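ATP-dependent 6-phosphofructokinase isozyme 2 (PDB 3UMO) catalyses the ATP-dependent, magnesium-requiring phosphorylation of D-fructose 6-phosphate to fructose 1,6-bisphosphate, the first committing step of glycolysis. Local coordinates at residues A[41-46]-A[292-297]; A[84-89]-A[115-120]; A[151-156]-A[173-178]; A[160-165]-A[264-269]. All coordinates share one frame; numbering follows the deposited sequence. Where two conformers were deposited one is given.

Interaction 1 of 4, residues A[41-46]-A[292-297]; sequences GINVAR and TRLCSH. With K (potassium ion), chain F.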
loop_
_atom_site.group_PDB
_atom_site.type_symbol
_atom_site.label_atom_id
_atom_site.label_comp_id
_atom_site.label_asym_id
_atom_site.label_seq_id
_atom_site.Cartn_x
_atom_site.Cartn_y
_atom_site.Cartn_z
ATOM N N GLY A 41 9.134 10.339 -27.685
ATOM C CA GLY A 41 10.071 10.926 -28.627
ATOM C C GLY A 41 10.920 12.009 -27.992
ATOM O O GLY A 41 12.102 12.143 -28.305
ATOM N N ILE A 42 10.327 12.782 -27.087
ATOM C CA ILE A 42 11.081 13.817 -26.391
ATOM C C ILE A 42 12.208 13.199 -25.567
ATOM O O ILE A 42 13.346 13.672 -25.602
ATOM C CB ILE A 42 10.163 14.699 -25.517
ATOM C CG1 ILE A 42 9.419 15.699 -26.404
ATOM C CG2 ILE A 42 10.976 15.448 -24.461
ATOM C CD1 ILE A 42 8.341 16.483 -25.683
ATOM N N ASN A 43 11.896 12.126 -24.846
ATOM C CA ASN A 43 12.904 11.459 -24.034
ATOM C C ASN A 43 13.965 10.748 -24.865
ATOM O O ASN A 43 15.122 10.692 -24.468
ATOM C CB ASN A 43 12.255 10.525 -23.012
ATOM C CG ASN A 43 11.744 11.273 -21.801
ATOM O OD1 ASN A 43 12.353 12.249 -21.366
ATOM N ND2 ASN A 43 10.623 10.823 -21.251
ATOM N N VAL A 44 13.573 10.219 -26.022
ATOM C CA VAL A 44 14.539 9.648 -26.951
ATOM C C VAL A 44 15.546 10.724 -27.366
ATOM O O VAL A 44 16.758 10.483 -27.386
ATOM C CB VAL A 44 13.844 9.040 -28.191
ATOM C CG1 VAL A 44 14.869 8.674 -29.267
ATOM C CG2 VAL A 44 13.054 7.811 -27.788
ATOM N N ALA A 45 15.042 11.923 -27.663
ATOM C CA ALA A 45 15.911 13.035 -28.052
ATOM C C ALA A 45 16.850 13.449 -26.912
ATOM O O ALA A 45 18.025 13.766 -27.137
ATOM C CB ALA A 45 15.087 14.226 -28.526
ATOM N N ARG A 46 16.333 13.449 -25.688
ATOM C CA ARG A 46 17.154 13.788 -24.526
ATOM C C ARG A 46 18.244 12.739 -24.290
ATOM O O ARG A 46 19.399 13.081 -24.005
ATOM C CB ARG A 46 16.285 13.964 -23.281
ATOM C CG ARG A 46 15.289 15.117 -23.394
ATOM C CD ARG A 46 14.342 15.153 -22.203
ATOM N NE ARG A 46 15.002 15.617 -20.986
ATOM C CZ ARG A 46 14.844 15.059 -19.790
ATOM N NH1 ARG A 46 14.049 14.011 -19.648
ATOM N NH2 ARG A 46 15.483 15.552 -18.735
ATOM N N THR A 292 13.639 9.768 -12.638
ATOM C CA THR A 292 13.373 9.786 -14.071
ATOM C C THR A 292 14.603 10.033 -14.944
ATOM O O THR A 292 14.496 10.075 -16.165
ATOM C CB THR A 292 12.323 10.855 -14.411
ATOM O OG1 THR A 292 12.807 12.140 -14.008
ATOM C CG2 THR A 292 11.016 10.564 -13.692
ATOM N N ARG A 293 15.764 10.198 -14.319
ATOM C CA ARG A 293 16.992 10.477 -15.041
ATOM C C ARG A 293 17.292 9.384 -16.051
ATOM O O ARG A 293 17.195 8.198 -15.746
ATOM C CB ARG A 293 18.158 10.622 -14.062
ATOM C CG ARG A 293 17.918 11.652 -12.974
ATOM C CD ARG A 293 18.963 11.560 -11.877
ATOM N NE ARG A 293 20.319 11.710 -12.396
ATOM C CZ ARG A 293 21.406 11.244 -11.791
ATOM N NH1 ARG A 293 21.301 10.591 -10.639
ATOM N NH2 ARG A 293 22.599 11.427 -12.338
ATOM N N LEU A 294 17.653 9.798 -17.257
ATOM C CA LEU A 294 17.958 8.860 -18.322
ATOM C C LEU A 294 19.397 8.384 -18.225
ATOM O O LEU A 294 20.087 8.650 -17.246
ATOM C CB LEU A 294 17.704 9.505 -19.684
ATOM C CG LEU A 294 16.345 10.190 -19.818
ATOM C CD1 LEU A 294 16.266 10.999 -21.099
ATOM C CD2 LEU A 294 15.230 9.164 -19.759
ATOM N N CYS A 295 19.839 7.672 -19.251
ATOM C CA CYS A 295 21.199 7.142 -19.303
ATOM C C CYS A 295 22.268 8.238 -19.347
ATOM O O CYS A 295 22.074 9.283 -19.975
ATOM C CB CYS A 295 21.352 6.259 -20.547
ATOM S SG CYS A 295 21.006 7.135 -22.110
ATOM N N SER A 296 23.400 7.999 -18.685
ATOM C CA SER A 296 24.547 8.888 -18.804
ATOM C C SER A 296 25.548 8.281 -19.781
ATOM O O SER A 296 25.625 7.061 -19.920
ATOM C CB SER A 296 25.223 9.106 -17.448
ATOM O OG SER A 296 25.894 7.930 -17.032
ATOM N N HIS A 297 26.320 9.134 -20.446
ATOM C CA HIS A 297 27.327 8.663 -21.397
ATOM C C HIS A 297 28.322 7.674 -20.791
ATOM O O HIS A 297 28.604 6.626 -21.380
ATOM C CB HIS A 297 28.085 9.840 -22.020
ATOM C CG HIS A 297 29.213 9.423 -22.915
ATOM N ND1 HIS A 297 30.460 9.090 -22.432
ATOM C CD2 HIS A 297 29.278 9.278 -24.260
ATOM C CE1 HIS A 297 31.247 8.757 -23.442
ATOM N NE2 HIS A 297 30.554 8.866 -24.563
HETATM K K K F . 16.183 6.180 -13.912
#

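Interaction 2 of 4, residues A[84-89]-A[115-120]; sequences EAKDWT and EDEFRQ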
loop_
_atom_site.group_PDB
_atom_site.type_symbol
_atom_site.label_atom_id
_atom_site.label_comp_id
_atom_site.label_asym_id
_atom_site.label_seq_id
_atom_site.Cartn_x
_atom_site.Cartn_y
_atom_site.Cartn_z
ATOM N N GLU A 84 1.885 24.815 -32.511
ATOM C CA GLU A 84 1.081 25.343 -31.419
ATOM C C GLU A 84 -0.293 24.687 -31.448
ATOM O O GLU A 84 -0.963 24.681 -32.481
ATOM C CB GLU A 84 0.962 26.864 -31.518
ATOM C CG GLU A 84 0.552 27.527 -30.219
ATOM C CD GLU A 84 0.963 28.982 -30.161
ATOM O OE1 GLU A 84 1.243 29.567 -31.231
ATOM O OE2 GLU A 84 1.015 29.538 -29.043
ATOM N N ALA A 85 -0.701 24.109 -30.322
ATOM C CA ALA A 85 -1.986 23.424 -30.250
ATOM C C ALA A 85 -2.957 24.171 -29.345
ATOM O O ALA A 85 -2.541 24.867 -28.417
ATOM C CB ALA A 85 -1.803 21.990 -29.772
ATOM N N LYS A 86 -4.250 24.016 -29.618
ATOM C CA LYS A 86 -5.285 24.708 -28.853
ATOM C C LYS A 86 -5.388 24.181 -27.425
ATOM O O LYS A 86 -5.512 24.959 -26.483
ATOM C CB LYS A 86 -6.639 24.598 -29.560
ATOM C CG LYS A 86 -6.689 25.283 -30.918
ATOM C CD LYS A 86 -6.974 26.773 -30.780
ATOM C CE LYS A 86 -6.861 27.498 -32.119
ATOM N NZ LYS A 86 -5.441 27.684 -32.539
ATOM N N ASP A 87 -5.340 22.860 -27.276
ATOM C CA ASP A 87 -5.450 22.221 -25.967
ATOM C C ASP A 87 -4.098 22.275 -25.252
ATOM O O ASP A 87 -3.065 21.942 -25.839
ATOM C CB ASP A 87 -5.925 20.774 -26.137
ATOM C CG ASP A 87 -6.519 20.191 -24.862
ATOM O OD1 ASP A 87 -6.806 20.960 -23.916
ATOM O OD2 ASP A 87 -6.712 18.956 -24.820
ATOM N N TRP A 88 -4.101 22.689 -23.988
ATOM C CA TRP A 88 -2.847 22.911 -23.269
ATOM C C TRP A 88 -2.093 21.615 -22.950
ATOM O O TRP A 88 -2.698 20.578 -22.654
ATOM C CB TRP A 88 -3.077 23.733 -21.987
ATOM C CG TRP A 88 -3.642 22.942 -20.833
ATOM C CD1 TRP A 88 -2.951 22.141 -19.959
ATOM C CD2 TRP A 88 -5.013 22.895 -20.419
ATOM N NE1 TRP A 88 -3.814 21.591 -19.039
ATOM C CE2 TRP A 88 -5.079 22.040 -19.297
ATOM C CE3 TRP A 88 -6.184 23.488 -20.891
ATOM C CZ2 TRP A 88 -6.283 21.768 -18.643
ATOM C CZ3 TRP A 88 -7.375 23.217 -20.239
ATOM C CH2 TRP A 88 -7.415 22.363 -19.128
ATOM N N THR A 89 -0.765 21.689 -23.005
ATOM C CA THR A 89 0.100 20.539 -22.741
ATOM C C THR A 89 -0.188 19.942 -21.363
ATOM O O THR A 89 -0.132 20.645 -20.350
ATOM C CB THR A 89 1.592 20.937 -22.858
ATOM O OG1 THR A 89 1.874 21.303 -24.216
ATOM C CG2 THR A 89 2.509 19.781 -22.442
ATOM N N GLU A 115 -7.626 17.928 -36.190
ATOM C CA GLU A 115 -7.142 17.474 -37.487
ATOM C C GLU A 115 -6.161 18.460 -38.118
ATOM O O GLU A 115 -5.175 18.048 -38.725
ATOM C CB GLU A 115 -8.309 17.180 -38.426
ATOM C CG GLU A 115 -9.124 15.965 -38.009
ATOM C CD GLU A 115 -10.374 15.780 -38.848
ATOM O OE1 GLU A 115 -10.952 16.794 -39.296
ATOM O OE2 GLU A 115 -10.779 14.620 -39.059
ATOM N N ASP A 116 -6.421 19.756 -37.960
ATOM C CA ASP A 116 -5.526 20.778 -38.500
ATOM C C ASP A 116 -4.138 20.665 -37.881
ATOM O O ASP A 116 -3.126 20.698 -38.583
ATOM C CB ASP A 116 -6.086 22.177 -38.246
ATOM C CG ASP A 116 -5.116 23.274 -38.656
ATOM O OD1 ASP A 116 -4.480 23.146 -39.725
ATOM O OD2 ASP A 116 -4.988 24.266 -37.910
ATOM N N GLU A 117 -4.100 20.533 -36.560
ATOM C CA GLU A 117 -2.844 20.416 -35.833
ATOM C C GLU A 117 -2.039 19.187 -36.255
ATOM O O GLU A 117 -0.817 19.258 -36.394
ATOM C CB GLU A 117 -3.104 20.415 -34.321
ATOM C CG GLU A 117 -3.489 21.796 -33.777
ATOM C CD GLU A 117 -4.298 21.732 -32.492
ATOM O OE1 GLU A 117 -4.711 22.809 -32.001
ATOM O OE2 GLU A 117 -4.526 20.616 -31.976
ATOM N N PHE A 118 -2.722 18.067 -36.474
ATOM C CA PHE A 118 -2.033 16.858 -36.906
ATOM C C PHE A 118 -1.423 17.034 -38.298
ATOM O O PHE A 118 -0.303 16.588 -38.551
ATOM C CB PHE A 118 -2.962 15.647 -36.876
ATOM C CG PHE A 118 -2.269 14.353 -37.193
ATOM C CD1 PHE A 118 -2.237 13.868 -38.492
ATOM C CD2 PHE A 118 -1.635 13.627 -36.196
ATOM C CE1 PHE A 118 -1.593 12.680 -38.792
ATOM C CE2 PHE A 118 -0.990 12.433 -36.491
ATOM C CZ PHE A 118 -0.972 11.960 -37.791
ATOM N N ARG A 119 -2.163 17.680 -39.199
ATOM C CA ARG A 119 -1.645 17.977 -40.531
ATOM C C ARG A 119 -0.434 18.909 -40.458
ATOM O O ARG A 119 0.481 18.814 -41.275
ATOM C CB ARG A 119 -2.735 18.571 -41.430
ATOM C CG ARG A 119 -3.686 17.532 -42.015
ATOM C CD ARG A 119 -4.688 18.171 -42.974
ATOM N NE ARG A 119 -5.654 18.996 -42.255
ATOM C CZ ARG A 119 -6.882 18.600 -41.935
ATOM N NH1 ARG A 119 -7.311 17.397 -42.300
ATOM N NH2 ARG A 119 -7.690 19.422 -41.275
ATOM N N GLN A 120 -0.433 19.812 -39.480
ATOM C CA GLN A 120 0.720 20.686 -39.264
ATOM C C GLN A 120 1.940 19.891 -38.830
ATOM O O GLN A 120 3.070 20.192 -39.232
ATOM C CB GLN A 120 0.409 21.747 -38.211
ATOM C CG GLN A 120 -0.503 22.856 -38.707
ATOM C CD GLN A 120 -0.747 23.900 -37.647
ATOM O OE1 GLN A 120 0.192 24.530 -37.156
ATOM N NE2 GLN A 120 -2.009 24.082 -37.272
HETATM O O HOH W 1 -1.500 25.686 -34.870
HETATM O O HOH W 2 1.531 26.191 -35.150
HETATM O O HOH W 3 -4.439 25.153 -33.541
HETATM O O HOH W 4 -5.541 20.965 -29.437
#

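Interaction 3 of 4, residues A[151-156]-A[173-178]; sequences QLISAA and SAALAI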
loop_
_atom_site.group_PDB
_atom_site.type_symbol
_atom_site.label_atom_id
_atom_site.label_comp_id
_atom_site.label_asym_id
_atom_site.label_seq_id
_atom_site.Cartn_x
_atom_site.Cartn_y
_atom_site.Cartn_z
ATOM N N GLN A 151 -1.166 6.930 -42.176
ATOM C CA GLN A 151 -0.934 7.848 -43.286
ATOM C C GLN A 151 0.351 8.645 -43.119
ATOM O O GLN A 151 1.061 8.891 -44.092
ATOM C CB GLN A 151 -2.118 8.804 -43.453
ATOM C CG GLN A 151 -3.358 8.148 -44.044
ATOM C CD GLN A 151 -4.608 8.989 -43.864
ATOM O OE1 GLN A 151 -4.532 10.200 -43.643
ATOM N NE2 GLN A 151 -5.769 8.347 -43.949
ATOM N N LEU A 152 0.649 9.046 -41.887
ATOM C CA LEU A 152 1.836 9.862 -41.642
ATOM C C LEU A 152 3.090 9.049 -41.930
ATOM O O LEU A 152 4.008 9.514 -42.608
ATOM C CB LEU A 152 1.854 10.390 -40.204
ATOM C CG LEU A 152 3.020 11.310 -39.827
ATOM C CD1 LEU A 152 2.544 12.432 -38.918
ATOM C CD2 LEU A 152 4.135 10.529 -39.150
ATOM N N ILE A 153 3.113 7.825 -41.418
ATOM C CA ILE A 153 4.263 6.952 -41.590
ATOM C C ILE A 153 4.446 6.554 -43.050
ATOM O O ILE A 153 5.572 6.534 -43.555
ATOM C CB ILE A 153 4.171 5.731 -40.657
ATOM C CG1 ILE A 153 4.362 6.191 -39.213
ATOM C CG2 ILE A 153 5.213 4.690 -41.024
ATOM C CD1 ILE A 153 3.813 5.232 -38.195
ATOM N N SER A 154 3.342 6.270 -43.738
ATOM C CA SER A 154 3.411 5.937 -45.153
ATOM C C SER A 154 3.960 7.119 -45.943
ATOM O O SER A 154 4.779 6.943 -46.844
ATOM C CB SER A 154 2.033 5.549 -45.695
ATOM O OG SER A 154 2.124 5.153 -47.053
ATOM N N ALA A 155 3.507 8.318 -45.590
ATOM C CA ALA A 155 3.943 9.546 -46.253
ATOM C C ALA A 155 5.440 9.761 -46.070
ATOM O O ALA A 155 6.149 10.112 -47.014
ATOM C CB ALA A 155 3.172 10.738 -45.708
ATOM N N ALA A 156 5.913 9.549 -44.846
ATOM C CA ALA A 156 7.322 9.745 -44.527
ATOM C C ALA A 156 8.212 8.761 -45.281
ATOM O O ALA A 156 9.241 9.146 -45.844
ATOM C CB ALA A 156 7.550 9.641 -43.019
ATOM N N SER A 173 0.101 -1.318 -33.758
ATOM C CA SER A 173 -0.376 -2.097 -34.894
ATOM C C SER A 173 -0.593 -1.202 -36.113
ATOM O O SER A 173 -0.284 -1.585 -37.239
ATOM C CB SER A 173 -1.673 -2.829 -34.542
ATOM O OG SER A 173 -1.486 -3.694 -33.435
ATOM N N ALA A 174 -1.123 -0.007 -35.876
ATOM C CA ALA A 174 -1.419 0.925 -36.961
ATOM C C ALA A 174 -0.131 1.452 -37.580
ATOM O O ALA A 174 -0.061 1.704 -38.779
ATOM C CB ALA A 174 -2.274 2.078 -36.455
ATOM N N ALA A 175 0.889 1.611 -36.744
ATOM C CA ALA A 175 2.172 2.136 -37.192
ATOM C C ALA A 175 2.908 1.114 -38.048
ATOM O O ALA A 175 3.743 1.471 -38.876
ATOM C CB ALA A 175 3.024 2.543 -35.991
ATOM N N LEU A 176 2.594 -0.160 -37.835
ATOM C CA LEU A 176 3.241 -1.258 -38.548
ATOM C C LEU A 176 2.376 -1.790 -39.686
ATOM O O LEU A 176 2.744 -2.758 -40.357
ATOM C CB LEU A 176 3.550 -2.403 -37.583
ATOM C CG LEU A 176 4.850 -2.357 -36.783
ATOM C CD1 LEU A 176 4.631 -2.960 -35.413
ATOM C CD2 LEU A 176 5.948 -3.113 -37.520
ATOM N N ALA A 177 1.221 -1.168 -39.894
ATOM C CA ALA A 177 0.287 -1.636 -40.912
ATOM C C ALA A 177 0.859 -1.478 -42.322
ATOM O O ALA A 177 0.568 -2.275 -43.217
ATOM C CB ALA A 177 -1.047 -0.912 -40.786
ATOM N N ILE A 178 1.682 -0.451 -42.504
ATOM C CA ILE A 178 2.230 -0.123 -43.816
ATOM C C ILE A 178 3.416 -1.008 -44.166
ATOM O O ILE A 178 3.664 -1.283 -45.339
ATOM C CB ILE A 178 2.710 1.340 -43.887
ATOM C CG1 ILE A 178 1.871 2.233 -42.975
ATOM C CG2 ILE A 178 2.693 1.839 -45.326
ATOM C CD1 ILE A 178 2.486 2.497 -41.617
#

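Interaction 4 of 4, residues A[160-165]-A[264-269]; sequences GIRCIV and LKLAEN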
loop_
_atom_site.group_PDB
_atom_site.type_symbol
_atom_site.label_atom_id
_atom_site.label_comp_id
_atom_site.label_asym_id
_atom_site.label_seq_id
_atom_site.Cartn_x
_atom_site.Cartn_y
_atom_site.Cartn_z
ATOM N N GLY A 160 11.862 8.508 -48.433
ATOM C CA GLY A 160 13.161 8.106 -47.934
ATOM C C GLY A 160 13.440 8.395 -46.475
ATOM O O GLY A 160 14.581 8.264 -46.038
ATOM N N ILE A 161 12.419 8.781 -45.717
ATOM C CA ILE A 161 12.598 8.949 -44.276
ATOM C C ILE A 161 12.563 7.582 -43.599
ATOM O O ILE A 161 11.617 6.813 -43.789
ATOM C CB ILE A 161 11.527 9.862 -43.660
ATOM C CG1 ILE A 161 11.596 11.253 -44.296
ATOM C CG2 ILE A 161 11.715 9.952 -42.144
ATOM C CD1 ILE A 161 10.433 12.148 -43.941
ATOM N N ARG A 162 13.606 7.276 -42.829
ATOM C CA ARG A 162 13.718 5.977 -42.178
ATOM C C ARG A 162 13.011 6.024 -40.825
ATOM O O ARG A 162 13.389 6.798 -39.949
ATOM C CB ARG A 162 15.189 5.579 -42.033
ATOM C CG ARG A 162 15.931 5.478 -43.373
ATOM C CD ARG A 162 17.441 5.364 -43.175
ATOM N NE ARG A 162 17.854 4.028 -42.754
ATOM C CZ ARG A 162 19.067 3.727 -42.299
ATOM N NH1 ARG A 162 19.994 4.671 -42.193
ATOM N NH2 ARG A 162 19.353 2.481 -41.942
ATOM N N CYS A 163 11.976 5.203 -40.660
ATOM C CA CYS A 163 11.129 5.297 -39.472
ATOM C C CYS A 163 11.399 4.234 -38.412
ATOM O O CYS A 163 11.512 3.041 -38.711
ATOM C CB CYS A 163 9.652 5.272 -39.876
ATOM S SG CYS A 163 9.162 6.699 -40.876
ATOM N N ILE A 164 11.504 4.692 -37.166
ATOM C CA ILE A 164 11.648 3.820 -36.013
ATOM C C ILE A 164 10.419 4.037 -35.143
ATOM O O ILE A 164 10.000 5.176 -34.925
ATOM C CB ILE A 164 12.930 4.168 -35.231
ATOM C CG1 ILE A 164 14.160 3.871 -36.097
ATOM C CG2 ILE A 164 12.992 3.412 -33.907
ATOM C CD1 ILE A 164 15.477 4.312 -35.466
ATOM N N VAL A 165 9.818 2.949 -34.671
ATOM C CA VAL A 165 8.563 3.054 -33.931
ATOM C C VAL A 165 8.658 2.430 -32.543
ATOM O O VAL A 165 9.142 1.311 -32.389
ATOM C CB VAL A 165 7.403 2.385 -34.704
ATOM C CG1 VAL A 165 6.105 2.450 -33.899
ATOM C CG2 VAL A 165 7.220 3.033 -36.079
ATOM N N LEU A 264 20.978 5.960 -32.642
ATOM C CA LEU A 264 22.320 6.434 -32.972
ATOM C C LEU A 264 23.121 5.373 -33.713
ATOM O O LEU A 264 23.818 5.678 -34.681
ATOM C CB LEU A 264 23.063 6.861 -31.707
ATOM C CG LEU A 264 22.684 8.242 -31.181
ATOM C CD1 LEU A 264 23.246 8.444 -29.776
ATOM C CD2 LEU A 264 23.194 9.322 -32.128
ATOM N N LYS A 265 23.022 4.127 -33.260
ATOM C CA LYS A 265 23.708 3.029 -33.941
ATOM C C LYS A 265 23.150 2.825 -35.339
ATOM O O LYS A 265 23.894 2.525 -36.279
ATOM C CB LYS A 265 23.610 1.727 -33.140
ATOM C CG LYS A 265 24.562 1.650 -31.950
ATOM C CD LYS A 265 26.006 1.905 -32.379
ATOM C CE LYS A 265 26.984 1.673 -31.235
ATOM N NZ LYS A 265 28.383 2.011 -31.634
ATOM N N LEU A 266 21.838 2.989 -35.478
ATOM C CA LEU A 266 21.190 2.823 -36.778
ATOM C C LEU A 266 21.695 3.895 -37.745
ATOM O O LEU A 266 21.952 3.620 -38.923
ATOM C CB LEU A 266 19.669 2.889 -36.623
ATOM C CG LEU A 266 18.801 2.138 -37.639
ATOM C CD1 LEU A 266 18.399 3.041 -38.786
ATOM C CD2 LEU A 266 19.518 0.902 -38.167
ATOM N N ALA A 267 21.863 5.113 -37.234
ATOM C CA ALA A 267 22.365 6.223 -38.042
ATOM C C ALA A 267 23.808 5.997 -38.484
ATOM O O ALA A 267 24.246 6.542 -39.499
ATOM C CB ALA A 267 22.243 7.531 -37.287
ATOM N N GLU A 268 24.542 5.196 -37.720
ATOM C CA GLU A 268 25.933 4.887 -38.041
ATOM C C GLU A 268 26.005 3.635 -38.901
ATOM O O GLU A 268 27.092 3.141 -39.208
ATOM C CB GLU A 268 26.748 4.688 -36.758
ATOM C CG GLU A 268 26.899 5.943 -35.907
ATOM C CD GLU A 268 27.343 5.642 -34.485
ATOM O OE1 GLU A 268 27.245 6.547 -33.627
ATOM O OE2 GLU A 268 27.788 4.503 -34.225
ATOM N N ASN A 269 24.833 3.133 -39.283
ATOM C CA ASN A 269 24.700 1.887 -40.037
ATOM C C ASN A 269 25.411 0.700 -39.380
ATOM O O ASN A 269 26.058 -0.102 -40.052
ATOM C CB ASN A 269 25.165 2.068 -41.484
ATOM C CG ASN A 269 24.482 1.107 -42.435
ATOM O OD1 ASN A 269 25.022 0.050 -42.764
ATOM N ND2 ASN A 269 23.276 1.463 -42.870
#

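Interaction 1 of 4, residues A[41-46]-A[292-297]
Leu-294 reaches out of the loop that precedes helix 297-307 and sets its CD1 methyl against Asn-43 and Arg-46, on one side of helix 40-50. The leucine chain meets both of these side chains at about a right angle, and CD1 makes the close contacts. It lies 3.6 Å from Asn-43 O and 3.7 Å from Arg-46 CB, while Arg-46 NH1 stands 4.0 Å from it, the methyl sitting oblique to the guanidinium. With CG of Leu-294 held anti to its own carbonyl carbon (chi1 -49°), the branch points at the helix.

The two polar side chains of the helix are joined by a hydrogen bond. A bend at chi3 (73°) folds Arg-46 back along the helix, and its NH1 donates to Asn-43 OD1 at 3.0 Å. The acceptor lies in the guanidinium plane, and the donor approaches almost straight along the amide C=O. Arg-46 NE is in turn salt-bridged to Glu-76, which gives the guanidinium a second hold. Asn-43, a substrate-binding residue, also packs against Asp-256, the probable catalytic residue.

On the loop side, Arg-293 O binds the potassium ion at 2.9 Å, together with carbonyl oxygens of Ser-250, Val-252, Ala-286, Asn-289 and Gly-291. Leu-294 O accepts from Asn-289 ND2. The van der Waals contact of one leucine methyl with a backbone carbonyl and the arginine's CB therefore joins two frameworks that are each fixed by polar bonds, the potassium loop and helix 40-50, which carries substrate-binding residues, with no hydrogen bond between them.

Interaction 2 of 4, residues A[84-89]-A[115-120]
Glu-117 projects from helix 115-125 and presses its carboxylate against the backbone of Ala-85 and Lys-86. This is the tight part: OE1 accepts from Lys-86 N at 2.7 Å, and the donor comes from above the carboxylate plane, 41° out of it. The same oxygen lies 3.3 Å from Ala-85 CA and 3.3 Å from Lys-86 CG, while Glu-117 CD rests 3.7 Å from Ala-85 CB. An extended chain beyond CG (chi2 155°) carries the carboxylate this far across.

The outer side of the contact runs largely through water. The Lys-86 ammonium reaches the carboxylate through one water, NZ itself being 5.0 Å from Glu-117 OE1, and another joins Asp-87 N to OE2. Two more connect the Gln-120 amide to Glu-84, one donating to its O and one accepting from its N. A leucine in place of Glu-117 would probably leave Lys-86 N without its acceptor and two waters without one of their partners.

Trp-88, in the same loop, meets the ring of Phe-35 of the second subunit. The contact joins helix 115-125 to the connection between the central α/β core and the four-stranded β-sheet lid, the two parts typical of the ribokinase fold.

Interaction 3 of 4, residues A[151-156]-A[173-178]
Ile-153, on helix 146-158, feeds its side chain between Ala-175 and Ile-178. At the root, CB already has the CD1 methyl of Ile-178 at 3.8 Å. The CG2 branch presses on that same methyl more closely, at 3.5 Å, and has Ala-175 O 4.1 Å away. The other branch, with CG1 placed anti to the carbonyl carbon (chi1 -69°), leads on to CD1, and this tip lands on Ala-175: CD1 is 3.6 Å from both CB and CA of the alanine.

Both segments belong to successive β-α-β crossovers of the central parallel sheet, helix 146-158 joining strands 133-137 and 162-166, and helix 169-175 lying between 162-166 and 183-184. Side by side, the two helices layer one face of the sheet, and the turn after the second supplies Ile-178.

That isoleucine approaches Ile-153 at a slant, its chi1 of -31° lying off the staggered positions, and its CG2 reaches Ser-154 CB at 3.8 Å. Ala-175 O, buried by the contact, has no polar partner in the model, whereas Ala-174 O one residue earlier accepts from Thr-150 OG1.

Interaction 4 of 4, residues A[160-165]-A[264-269]
A bend at chi3 (77°) turns the guanidinium of Arg-162 toward Leu-266 on helix 254-267, after the chain has left its strand with CG anti to the carbonyl carbon and run straight through chi2. Leu-266 has CG anti to the backbone nitrogen (chi1 -152°) and a chi2 of -93°, off the usual staggered values, and this rotation swings CD1 over one face of the guanidinium.

The two side chains meet head-on, and the methyl sits 3.3 Å above that plane, toward the rim and not over its centre. Its closest atom is Arg-162 NH2, at 3.3 Å from Leu-266 CD1, followed by CZ at 3.6 Å; the second methyl, CD2, is 4.1 Å from NH2. Deeper in, Ile-164 CD1 approaches Leu-266 at 4.5 Å. At the outer margin Asn-269 ND2 and Arg-162 NH2 are 4.2 Å apart, two donors that merely stand near each other. Arg-162 NH2 also has a long, weak ion pair with Glu-182. An alanine at Arg-162 is likely to strip Leu-266 CD1 of the flat surface that covers it and to leave Glu-182 without this charged neighbour.

Asn-269 ends helix 254-267 in a Schellman motif, with positive phi and its N bonded to Leu-266 O at 2.9 Å. Ile-161, just before strand 162-166, and Cys-163 within it pack against Ala-156 of helix 146-158, while Arg-162 and Ile-164 face helix 254-267. A parallel sheet layered by helices on both faces in this way is the α/β/α sandwich of the ribokinase family.

Interactions 2, 3 and 4 all lie within the chain span closed by interaction 1. Interaction 2 meets interaction 3 where Phe-118 CZ packs on Leu-152 CD1 at 3.7 Å. Interactions 3 and 4 cross along the chain and touch directly: Ala-175 CB lies 3.7 Å from Val-165 CG1, and Ala-156 O is 3.2 Å from Ile-161 N, a probable hydrogen bond. The centres of interactions 1 and 4 are about 17 Å apart; helix 254-267 passes near both, with the side chain of Asp-256, the probable catalytic residue, about 3 Å from that of Asn-43, and Leu-266 in interaction 4. Interaction 1 thus borders the active site, the side chain of Leu-294 about 8 Å from a bound ATP.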